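Local atomic coordinates of putative hydrolase (Acinetobacter sp. NBRC 100985, PDB entry 4XUK), a protein that probably hydrolyses organophosphate triesters and lactones with a two-zinc centre, as a member of the metallo-beta-lactamase superfamily. Residues L106-P111 against N134-F139; H110-C115 against I216-H221; I192-A195 against G200-S203. The protein carries 2 engineered substitutions. All blocks are in the same frame, centred on the assembly; numbering follows the deposited sequence.

Interaction 1 (L106-P111 against N134-F139). With ZN (zinc ion), chain D.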
ATOM      1  N   LEU A 106       7.911 -21.573  10.206  1.00 14.88           N
ATOM      2  CA  LEU A 106       8.515 -21.434   8.888  1.00 15.38           C
ATOM      3  C   LEU A 106       7.614 -22.073   7.841  1.00 18.92           C
ATOM      4  O   LEU A 106       7.232 -23.233   7.974  1.00 17.27           O
ATOM      5  CB  LEU A 106       9.898 -22.105   8.876  1.00 15.07           C
ATOM      6  CG  LEU A 106      10.907 -21.477   9.844  1.00 18.55           C
ATOM      7  CD1 LEU A 106      12.235 -22.197   9.787  1.00 18.97           C
ATOM      8  CD2 LEU A 106      11.095 -19.974   9.578  1.00 15.43           C
ATOM      9  N   THR A 107       7.259 -21.323   6.801  1.00 16.24           N
ATOM     10  CA  THR A 107       6.433 -21.901   5.745  1.00 16.30           C
ATOM     11  C   THR A 107       7.223 -22.947   4.975  1.00 16.56           C
ATOM     12  O   THR A 107       6.670 -23.962   4.545  1.00 17.40           O
ATOM     13  CB  THR A 107       5.904 -20.829   4.776  1.00 18.21           C
ATOM     14  OG1 THR A 107       7.002 -20.074   4.236  1.00 16.22           O
ATOM     15  CG2 THR A 107       4.930 -19.903   5.503  1.00 14.53           C
ATOM     16  N   HIS A 108       8.519 -22.686   4.821  1.00 14.33           N
ATOM     17  CA  HIS A 108       9.463 -23.607   4.186  1.00 18.23           C
ATOM     18  C   HIS A 108      10.886 -23.143   4.488  1.00 18.74           C
ATOM     19  O   HIS A 108      11.082 -22.089   5.097  1.00 17.30           O
ATOM     20  CB  HIS A 108       9.238 -23.715   2.663  1.00 16.87           C
ATOM     21  CG  HIS A 108       9.314 -22.411   1.930  1.00 19.07           C
ATOM     22  ND1 HIS A 108       8.638 -21.279   2.338  1.00 17.06           N
ATOM     23  CD2 HIS A 108       9.958 -22.071   0.783  1.00 14.65           C
ATOM     24  CE1 HIS A 108       8.880 -20.296   1.489  1.00 16.42           C
ATOM     25  NE2 HIS A 108       9.677 -20.751   0.541  1.00 18.94           N
ATOM     26  N   LEU A 109      11.873 -23.912   4.042  1.00 16.20           N
ATOM     27  CA  LEU A 109      13.256 -23.648   4.420  1.00 16.27           C
ATOM     28  C   LEU A 109      14.097 -22.945   3.351  1.00 19.70           C
ATOM     29  O   LEU A 109      15.326 -22.952   3.442  1.00 18.71           O
ATOM     30  CB  LEU A 109      13.942 -24.961   4.855  1.00 19.43           C
ATOM     31  CG  LEU A 109      13.389 -25.630   6.115  1.00 17.86           C
ATOM     32  CD1 LEU A 109      14.031 -26.999   6.337  1.00 18.59           C
ATOM     33  CD2 LEU A 109      13.630 -24.753   7.323  1.00 19.40           C
ATOM     34  N   HIS A 110      13.463 -22.323   2.351  1.00 18.04           N
ATOM     35  CA  HIS A 110      14.218 -21.463   1.443  1.00 17.53           C
ATOM     36  C   HIS A 110      14.895 -20.373   2.284  1.00 18.03           C
ATOM     37  O   HIS A 110      14.337 -19.923   3.288  1.00 19.02           O
ATOM     38  CB  HIS A 110      13.323 -20.880   0.318  1.00 14.55           C
ATOM     39  CG  HIS A 110      13.252 -21.750  -0.902  1.00 20.39           C
ATOM     40  ND1 HIS A 110      12.271 -21.620  -1.860  1.00 16.78           N
ATOM     41  CD2 HIS A 110      14.046 -22.770  -1.318  1.00 17.28           C
ATOM     42  CE1 HIS A 110      12.448 -22.523  -2.805  1.00 21.81           C
ATOM     43  NE2 HIS A 110      13.524 -23.233  -2.508  1.00 18.64           N
ATOM     44  N   PRO A 111      16.125 -19.979   1.907  1.00 16.41           N
ATOM     45  CA  PRO A 111      16.919 -19.053   2.726  1.00 18.12           C
ATOM     46  C   PRO A 111      16.245 -17.711   3.017  1.00 20.27           C
ATOM     47  O   PRO A 111      16.540 -17.125   4.060  1.00 16.29           O
ATOM     48  CB  PRO A 111      18.176 -18.845   1.885  1.00 21.91           C
ATOM     49  CG  PRO A 111      18.327 -20.173   1.144  1.00 19.49           C
ATOM     50  CD  PRO A 111      16.907 -20.534   0.785  1.00 21.86           C
ATOM     51  N   ASN A 134       7.546 -31.598   8.968  1.00 21.22           N
ATOM     52  CA  ASN A 134       8.274 -32.844   8.847  1.00 25.09           C
ATOM     53  C   ASN A 134       8.792 -33.113   7.436  1.00 22.14           C
ATOM     54  O   ASN A 134       9.934 -33.375   7.236  1.00 16.60           O
ATOM     55  CB  ASN A 134       7.427 -34.029   9.358  1.00 28.39           C
ATOM     56  CG  ASN A 134       6.086 -34.192   8.617  1.00 31.84           C
ATOM     57  OD1 ASN A 134       5.569 -33.292   8.002  1.00 28.86           O
ATOM     58  ND2 ASN A 134       5.528 -35.360   8.713  1.00 39.83           N
ATOM     59  N   ASP A 135       7.896 -32.991   6.481  1.00 23.08           N
ATOM     60  CA  ASP A 135       8.224 -33.216   5.074  1.00 23.10           C
ATOM     61  C   ASP A 135       9.303 -32.239   4.601  1.00 22.67           C
ATOM     62  O   ASP A 135      10.190 -32.603   3.830  1.00 20.34           O
ATOM     63  CB  ASP A 135       6.973 -33.067   4.193  1.00 20.25           C
ATOM     64  CG  ASP A 135       5.930 -34.144   4.453  1.00 28.32           C
ATOM     65  OD1 ASP A 135       6.247 -35.141   5.132  1.00 25.60           O
ATOM     66  OD2 ASP A 135       4.786 -33.992   3.968  1.00 28.02           O
ATOM     67  N   GLU A 136       9.233 -30.998   5.074  1.00 19.47           N
ATOM     68  CA  GLU A 136      10.158 -29.964   4.618  1.00 18.68           C
ATOM     69  C   GLU A 136      11.560 -30.216   5.149  1.00 17.92           C
ATOM     70  O   GLU A 136      12.534 -30.159   4.397  1.00 18.39           O
ATOM     71  CB  GLU A 136       9.669 -28.576   5.046  1.00 17.16           C
ATOM     72  CG  GLU A 136      10.566 -27.439   4.565  1.00 16.48           C
ATOM     73  CD  GLU A 136      10.436 -27.152   3.074  1.00 19.37           C
ATOM     74  OE1 GLU A 136       9.558 -27.746   2.410  1.00 18.78           O
ATOM     75  OE2 GLU A 136      11.202 -26.299   2.562  1.00 19.34           O
ATOM     76  N   ALA A 137      11.657 -30.508   6.442  1.00 18.46           N
ATOM     77  CA  ALA A 137      12.946 -30.803   7.062  1.00 21.18           C
ATOM     78  C   ALA A 137      13.545 -32.068   6.449  1.00 21.60           C
ATOM     79  O   ALA A 137      14.755 -32.142   6.216  1.00 24.18           O
ATOM     80  CB  ALA A 137      12.783 -30.964   8.559  1.00 19.25           C
ATOM     81  N   SER A 138      12.700 -33.060   6.192  1.00 22.01           N
ATOM     82  CA  SER A 138      13.174 -34.301   5.575  1.00 22.95           C
ATOM     83  C   SER A 138      13.855 -34.065   4.230  1.00 24.69           C
ATOM     84  O   SER A 138      14.924 -34.624   3.962  1.00 22.93           O
ATOM     85  CB  SER A 138      12.033 -35.299   5.412  1.00 23.32           C
ATOM     86  OG  SER A 138      11.662 -35.843   6.659  1.00 30.10           O
ATOM     87  N   PHE A 139      13.250 -33.232   3.390  1.00 24.20           N
ATOM     88  CA  PHE A 139      13.808 -32.970   2.068  1.00 23.02           C
ATOM     89  C   PHE A 139      15.148 -32.245   2.123  1.00 23.08           C
ATOM     90  O   PHE A 139      16.069 -32.581   1.377  1.00 19.47           O
ATOM     91  CB  PHE A 139      12.819 -32.161   1.224  1.00 22.92           C
ATOM     92  CG  PHE A 139      13.398 -31.646  -0.066  1.00 22.04           C
ATOM     93  CD1 PHE A 139      13.569 -32.498  -1.157  1.00 22.13           C
ATOM     94  CD2 PHE A 139      13.754 -30.314  -0.199  1.00 20.17           C
ATOM     95  CE1 PHE A 139      14.089 -32.024  -2.352  1.00 23.00           C
ATOM     96  CE2 PHE A 139      14.280 -29.831  -1.394  1.00 22.55           C
ATOM     97  CZ  PHE A 139      14.446 -30.689  -2.475  1.00 17.76           C
TER
HETATM   98 ZN    ZN D 402      10.510 -20.024  -1.479  1.00 20.00          ZN
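E136 and L109 bury the largest surfaces here, with H108 next, where the start of helix 134-141 meets the loop that bears the HxHxDH zinc-binding motif of the metallo-beta-lactamase superfamily. L109 fills the first variable position of that motif, between two metal-binding histidines, and its side chain points to the helix while theirs go to the metal. E136 leaves the helix with CG anti to its own N (chi1 -178°) and then bends at chi2, a shape that brings the carboxylate against the loop backbone. OE2 accepts the backbone N-H of L109, N to OE2 2.9 Å and nearly straight at 170°, on the anti side of the carboxylate and 34° out of its plane. The same oxygen also takes a bond from W140 NE1, while OE1 is held by T198 OG1, so both oxygens of this buried glutamate have partners. Its aliphatic part is used too: CG of E136 packs against CG of L109 at 3.7 Å as the two side chains pass in opposite directions, and CD1 of L109 reaches CA of A137 at 4.0 Å. Leucine suits this buried place: its side chain also touches V132 and I164. H108 offers CB to the carboxylate and sends its ring the other way. There NE2 binds a zinc ion at 2.3 Å, while ND1 donates to OG1 of T107 at 2.8 Å, with that oxygen lying in the ring plane.

Interaction 2 (H110-C115 against I216-H221). With ZN (zinc ion), chain C; ZN (zinc ion), chain D.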
ATOM      1  N   HIS A 110      13.463 -22.323   2.351  1.00 18.04           N
ATOM      2  CA  HIS A 110      14.218 -21.463   1.443  1.00 17.53           C
ATOM      3  C   HIS A 110      14.895 -20.373   2.284  1.00 18.03           C
ATOM      4  O   HIS A 110      14.337 -19.923   3.288  1.00 19.02           O
ATOM      5  CB  HIS A 110      13.323 -20.880   0.318  1.00 14.55           C
ATOM      6  CG  HIS A 110      13.252 -21.750  -0.902  1.00 20.39           C
ATOM      7  ND1 HIS A 110      12.271 -21.620  -1.860  1.00 16.78           N
ATOM      8  CD2 HIS A 110      14.046 -22.770  -1.318  1.00 17.28           C
ATOM      9  CE1 HIS A 110      12.448 -22.523  -2.805  1.00 21.81           C
ATOM     10  NE2 HIS A 110      13.524 -23.233  -2.508  1.00 18.64           N
ATOM     11  N   PRO A 111      16.125 -19.979   1.907  1.00 16.41           N
ATOM     12  CA  PRO A 111      16.919 -19.053   2.726  1.00 18.12           C
ATOM     13  C   PRO A 111      16.245 -17.711   3.017  1.00 20.27           C
ATOM     14  O   PRO A 111      16.540 -17.125   4.060  1.00 16.29           O
ATOM     15  CB  PRO A 111      18.176 -18.845   1.885  1.00 21.91           C
ATOM     16  CG  PRO A 111      18.327 -20.173   1.144  1.00 19.49           C
ATOM     17  CD  PRO A 111      16.907 -20.534   0.785  1.00 21.86           C
ATOM     18  N   ASP A 112      15.368 -17.236   2.139  1.00 17.71           N
ATOM     19  CA  ASP A 112      14.727 -15.948   2.378  1.00 17.15           C
ATOM     20  C   ASP A 112      13.567 -16.067   3.371  1.00 15.71           C
ATOM     21  O   ASP A 112      12.833 -15.107   3.609  1.00 15.87           O
ATOM     22  CB  ASP A 112      14.284 -15.307   1.060  1.00 17.88           C
ATOM     23  CG  ASP A 112      13.422 -16.230   0.228  1.00 17.74           C
ATOM     24  OD1 ASP A 112      13.763 -17.424   0.097  1.00 20.07           O
ATOM     25  OD2 ASP A 112      12.407 -15.760  -0.301  1.00 16.08           O
ATOM     26  N   HIS A 113      13.420 -17.245   3.966  1.00 17.62           N
ATOM     27  CA  HIS A 113      12.418 -17.448   5.001  1.00 19.41           C
ATOM     28  C   HIS A 113      13.022 -17.916   6.314  1.00 18.49           C
ATOM     29  O   HIS A 113      12.550 -17.524   7.392  1.00 17.64           O
ATOM     30  CB  HIS A 113      11.357 -18.423   4.498  1.00 19.27           C
ATOM     31  CG  HIS A 113      10.706 -17.955   3.240  1.00 18.67           C
ATOM     32  ND1 HIS A 113       9.456 -17.383   3.224  1.00 19.19           N
ATOM     33  CD2 HIS A 113      11.166 -17.896   1.967  1.00 16.31           C
ATOM     34  CE1 HIS A 113       9.163 -17.016   1.989  1.00 14.09           C
ATOM     35  NE2 HIS A 113      10.179 -17.330   1.207  1.00 25.97           N
ATOM     36  N   VAL A 114      14.065 -18.744   6.226  1.00 16.19           N
ATOM     37  CA  VAL A 114      14.677 -19.324   7.420  1.00 17.65           C
ATOM     38  C   VAL A 114      15.930 -18.590   7.928  1.00 16.61           C
ATOM     39  O   VAL A 114      16.147 -18.522   9.141  1.00 17.29           O
ATOM     40  CB  VAL A 114      14.983 -20.830   7.228  1.00 18.37           C
ATOM     41  CG1 VAL A 114      16.025 -21.040   6.141  1.00 17.59           C
ATOM     42  CG2 VAL A 114      15.468 -21.443   8.540  1.00 17.20           C
ATOM     43  N   CYS A 115      16.751 -18.039   7.029  1.00 15.98           N
ATOM     44  CA  CYS A 115      18.053 -17.493   7.456  1.00 16.36           C
ATOM     45  C   CYS A 115      17.933 -16.382   8.504  1.00 17.28           C
ATOM     46  O   CYS A 115      18.791 -16.246   9.386  1.00 16.32           O
ATOM     47  CB  CYS A 115      18.878 -17.007   6.259  1.00 20.20           C
ATOM     48  SG  CYS A 115      19.729 -18.332   5.367  1.00 24.74           S
ATOM     49  N   ILE A 216       0.202 -17.370   3.848  1.00 18.58           N
ATOM     50  CA  ILE A 216       0.226 -18.325   2.731  1.00 20.17           C
ATOM     51  C   ILE A 216       1.592 -18.827   2.290  1.00 19.67           C
ATOM     52  O   ILE A 216       1.677 -19.810   1.552  1.00 18.77           O
ATOM     53  CB  ILE A 216      -0.486 -17.764   1.478  1.00 16.39           C
ATOM     54  CG1 ILE A 216       0.196 -16.488   0.980  1.00 19.06           C
ATOM     55  CG2 ILE A 216      -1.945 -17.502   1.775  1.00 17.85           C
ATOM     56  CD1 ILE A 216      -0.194 -16.119  -0.458  1.00 18.67           C
ATOM     57  N   GLY A 217       2.655 -18.151   2.705  1.00 15.91           N
ATOM     58  CA  GLY A 217       3.980 -18.525   2.249  1.00 16.83           C
ATOM     59  C   GLY A 217       4.119 -18.300   0.750  1.00 18.24           C
ATOM     60  O   GLY A 217       3.518 -17.376   0.187  1.00 18.96           O
ATOM     61  N   ASP A 218       4.905 -19.147   0.101  1.00 18.86           N
ATOM     62  CA  ASP A 218       5.286 -18.928  -1.288  1.00 19.45           C
ATOM     63  C   ASP A 218       4.452 -19.699  -2.310  1.00 18.00           C
ATOM     64  O   ASP A 218       4.996 -20.271  -3.250  1.00 19.21           O
ATOM     65  CB  ASP A 218       6.755 -19.284  -1.479  1.00 21.54           C
ATOM     66  CG  ASP A 218       7.682 -18.219  -0.953  1.00 19.54           C
ATOM     67  OD1 ASP A 218       7.230 -17.340  -0.182  1.00 15.42           O
ATOM     68  OD2 ASP A 218       8.857 -18.244  -1.336  1.00 17.31           O
ATOM     69  N   ILE A 219       3.136 -19.695  -2.144  1.00 17.31           N
ATOM     70  CA  ILE A 219       2.262 -20.255  -3.166  1.00 14.74           C
ATOM     71  C   ILE A 219       2.063 -19.222  -4.275  1.00 18.21           C
ATOM     72  O   ILE A 219       1.357 -19.474  -5.253  1.00 18.44           O
ATOM     73  CB  ILE A 219       0.905 -20.652  -2.586  1.00 17.83           C
ATOM     74  CG1 ILE A 219       0.190 -19.421  -2.022  1.00 19.85           C
ATOM     75  CG2 ILE A 219       1.090 -21.706  -1.491  1.00 18.93           C
ATOM     76  CD1 ILE A 219      -1.223 -19.703  -1.556  1.00 19.58           C
ATOM     77  N   VAL A 220       2.690 -18.054  -4.117  1.00 16.53           N
ATOM     78  CA  VAL A 220       2.652 -17.021  -5.151  1.00 13.77           C
ATOM     79  C   VAL A 220       3.811 -16.026  -5.007  1.00 18.30           C
ATOM     80  O   VAL A 220       4.265 -15.741  -3.881  1.00 17.74           O
ATOM     81  CB  VAL A 220       1.261 -16.313  -5.188  1.00 17.73           C
ATOM     82  CG1 VAL A 220       1.134 -15.270  -4.074  1.00 15.72           C
ATOM     83  CG2 VAL A 220       1.032 -15.684  -6.543  1.00 19.35           C
ATOM     84  N   HIS A 221       4.289 -15.497  -6.134  1.00 16.38           N
ATOM     85  CA  HIS A 221       5.453 -14.611  -6.133  1.00 16.44           C
ATOM     86  C   HIS A 221       5.205 -13.243  -6.762  1.00 17.40           C
ATOM     87  O   HIS A 221       6.146 -12.482  -6.986  1.00 18.96           O
ATOM     88  CB  HIS A 221       6.628 -15.277  -6.845  1.00 16.67           C
ATOM     89  CG  HIS A 221       7.297 -16.336  -6.034  1.00 19.51           C
ATOM     90  ND1 HIS A 221       6.674 -17.518  -5.704  1.00 20.05           N
ATOM     91  CD2 HIS A 221       8.522 -16.380  -5.457  1.00 18.59           C
ATOM     92  CE1 HIS A 221       7.490 -18.253  -4.969  1.00 17.66           C
ATOM     93  NE2 HIS A 221       8.614 -17.583  -4.803  1.00 18.97           N
TER
HETATM   94 ZN    ZN C 401      10.496 -17.004  -0.761  1.00 20.00          ZN
HETATM   95 ZN    ZN D 402      10.510 -20.024  -1.479  1.00 20.00          ZN
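H113 and D218 reach for each other from opposite directions and meet at a zinc ion, the ring of the histidine and the carboxylate of the aspartate lying 73° apart. H113 NE2 binds this metal at 2.0 Å and D218 OD2 at 2.1 Å. The second carboxylate oxygen, OD1, lies 2.9 Å from CE1 of H113, a close approach that probably follows from their sharing a metal. D112 joins from the same short helix as H113: its CG sits between the backbone N and the carbonyl carbon (chi1 53°), which brings OD2 to the same zinc at 2.3 Å. H265 completes the protein ligands of this ion. H110, at the N-cap position of the helix, points its ring to the other zinc, bound by ND1 at 2.4 Å and also by H108 and H197. D218 OD2 reaches that ion too, again at 2.4 Å, and so bridges the pair, a role suited to an anionic carboxylate oxygen, which can bind two cations at once. The far nitrogen of H113, ND1, is hydrogen-bonded to D73 OD2, a second-shell carboxylate that, with the zinc at NE2, holds the ring's rotation and probably makes NE2 a stronger donor to zinc. Two metal ions sharing one aspartate oxygen form the binuclear centre expected of this superfamily; such centres commonly activate a water or hydroxide nucleophile, consistent with phosphotriester or lactone hydrolysis.

Interaction 3 (I192-A195 against G200-S203); sequences INTA and GHFS
T194 holds OG1 between its backbone N and carbonyl carbon (chi1 54°), while H201 has CG anti to its N (chi1 -171°); together these torsions bring the hydroxyl to the edge of the imidazole, close to the ring plane. T194 OG1 and H201 ND1 are hydrogen-bonded at 2.9 Å, and either could be the donor. The same hydroxyl lies 3.0 Å from S203 OG, and the methyl CG2 of T194 rests against that serine oxygen, so threonine serves with both of its branches. Beside this polar group the backbones pair as an antiparallel hairpin. I192 and S203 form a hydrogen-bonded pair, with I192 N to S203 O at 2.9 Å and S203 N to I192 O at 2.8 Å, and T194 N adds a bond to H201 O at 3.0 Å where regular pairing has ended. N193 and F202 make the adjoining non-hydrogen-bonded pair, their side chains on the same face of the sheet. CA of N193 stands over the centre of the F202 ring, 3.8 Å from its centroid, a CH-pi contact, while ND2 approaches CE1 at 3.4 Å with the amide plane 63° from the ring. Asparagine also suits the strand's end because OD1 accepts the N-H of A195 at 3.0 Å, closing an Asx turn. Beyond the hairpin, H201 NE2 is hydrogen-bonded to D218 N and S203 OG to I216 O, tying it to the loop after strand 211-215; T194 packs on T246 and Q250 of helix 240-257, and the F202 ring meets Y180 of strand 177-180 edge-to-face.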
ATOM      1  N   ILE A 192      -1.445 -26.078   7.263  1.00 21.62           N
ATOM      2  CA  ILE A 192      -2.110 -26.464   6.027  1.00 23.01           C
ATOM      3  C   ILE A 192      -1.089 -26.849   4.975  1.00 21.82           C
ATOM      4  O   ILE A 192      -0.191 -26.063   4.638  1.00 18.22           O
ATOM      5  CB  ILE A 192      -3.020 -25.323   5.514  1.00 25.35           C
ATOM      6  CG1 ILE A 192      -4.035 -24.956   6.604  1.00 28.62           C
ATOM      7  CG2 ILE A 192      -3.717 -25.708   4.211  1.00 27.59           C
ATOM      8  CD1 ILE A 192      -4.909 -23.782   6.262  1.00 34.59           C
ATOM      9  N   ASN A 193      -1.216 -28.064   4.453  1.00 22.25           N
ATOM     10  CA  ASN A 193      -0.273 -28.515   3.455  1.00 20.69           C
ATOM     11  C   ASN A 193      -0.488 -27.792   2.134  1.00 23.98           C
ATOM     12  O   ASN A 193      -1.567 -27.857   1.533  1.00 19.66           O
ATOM     13  CB  ASN A 193      -0.342 -30.028   3.259  1.00 25.01           C
ATOM     14  CG  ASN A 193       0.736 -30.528   2.324  1.00 21.63           C
ATOM     15  OD1 ASN A 193       0.755 -30.179   1.143  1.00 23.08           O
ATOM     16  ND2 ASN A 193       1.650 -31.335   2.847  1.00 22.21           N
ATOM     17  N   THR A 194       0.549 -27.091   1.692  1.00 20.16           N
ATOM     18  CA  THR A 194       0.498 -26.401   0.415  1.00 20.99           C
ATOM     19  C   THR A 194       1.784 -26.716  -0.341  1.00 18.27           C
ATOM     20  O   THR A 194       2.476 -25.829  -0.822  1.00 17.26           O
ATOM     21  CB  THR A 194       0.305 -24.881   0.594  1.00 19.45           C
ATOM     22  OG1 THR A 194       1.320 -24.355   1.462  1.00 17.31           O
ATOM     23  CG2 THR A 194      -1.061 -24.584   1.186  1.00 23.12           C
ATOM     24  N   ALA A 195       2.098 -28.004  -0.422  1.00 19.27           N
ATOM     25  CA  ALA A 195       3.312 -28.469  -1.081  1.00 20.69           C
ATOM     26  C   ALA A 195       3.342 -28.175  -2.574  1.00 19.72           C
ATOM     27  O   ALA A 195       2.302 -28.033  -3.212  1.00 19.01           O
ATOM     28  CB  ALA A 195       3.498 -29.969  -0.848  1.00 20.80           C
ATOM     29  N   GLY A 200       7.763 -29.737   1.273  1.00 18.97           N
ATOM     30  CA  GLY A 200       7.073 -29.659   2.552  1.00 19.96           C
ATOM     31  C   GLY A 200       6.567 -28.263   2.872  1.00 20.79           C
ATOM     32  O   GLY A 200       6.458 -27.880   4.044  1.00 19.23           O
ATOM     33  N   HIS A 201       6.245 -27.503   1.828  1.00 20.55           N
ATOM     34  CA  HIS A 201       5.734 -26.151   2.017  1.00 18.23           C
ATOM     35  C   HIS A 201       4.384 -26.208   2.704  1.00 17.99           C
ATOM     36  O   HIS A 201       3.500 -26.953   2.278  1.00 18.81           O
ATOM     37  CB  HIS A 201       5.618 -25.418   0.676  1.00 17.77           C
ATOM     38  CG  HIS A 201       5.308 -23.960   0.814  1.00 16.74           C
ATOM     39  ND1 HIS A 201       4.034 -23.486   1.040  1.00 17.67           N
ATOM     40  CD2 HIS A 201       6.112 -22.871   0.769  1.00 15.71           C
ATOM     41  CE1 HIS A 201       4.066 -22.166   1.121  1.00 17.25           C
ATOM     42  NE2 HIS A 201       5.314 -21.769   0.966  1.00 16.72           N
ATOM     43  N   PHE A 202       4.239 -25.443   3.782  1.00 15.32           N
ATOM     44  CA  PHE A 202       2.972 -25.350   4.493  1.00 18.14           C
ATOM     45  C   PHE A 202       2.569 -23.894   4.669  1.00 18.69           C
ATOM     46  O   PHE A 202       3.424 -22.997   4.753  1.00 18.96           O
ATOM     47  CB  PHE A 202       3.087 -25.957   5.897  1.00 18.62           C
ATOM     48  CG  PHE A 202       2.718 -27.420   5.982  1.00 19.64           C
ATOM     49  CD1 PHE A 202       3.492 -28.387   5.356  1.00 17.90           C
ATOM     50  CD2 PHE A 202       1.620 -27.827   6.729  1.00 22.50           C
ATOM     51  CE1 PHE A 202       3.165 -29.744   5.454  1.00 23.92           C
ATOM     52  CE2 PHE A 202       1.288 -29.175   6.833  1.00 22.64           C
ATOM     53  CZ  PHE A 202       2.059 -30.132   6.188  1.00 20.16           C
ATOM     54  N   SER A 203       1.267 -23.659   4.754  1.00 18.07           N
ATOM     55  CA  SER A 203       0.763 -22.348   5.129  1.00 17.07           C
ATOM     56  C   SER A 203       0.171 -22.470   6.527  1.00 18.57           C
ATOM     57  O   SER A 203      -0.033 -23.582   7.011  1.00 20.84           O
ATOM     58  CB  SER A 203      -0.283 -21.858   4.121  1.00 17.37           C
ATOM     59  OG  SER A 203       0.238 -21.882   2.803  1.00 20.51           O
TER

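In the fold
The three contacts lie close together at the zinc centre, interaction 3 beside it rather than in it, their centres only 9 to 11 Å from one another. Interactions 1 and 2 begin from the same part of the chain, sharing H110 and P111, and go separate ways: one to helix 134-141, the other to the loop after strand 211-215. In sequence interaction 3 falls between 134-139 and 216-221, in the hairpin of strands 189-193 and 202-208. That hairpin belongs to the second mixed sheet, whereas the loop of 106-111 follows strand 103-105 of the first, and a backbone hydrogen bond between T107 and F202 joins the two. Metal ligands from both halves thus converge at one edge of the alpha-beta/beta-alpha sandwich, the usual site in this superfamily.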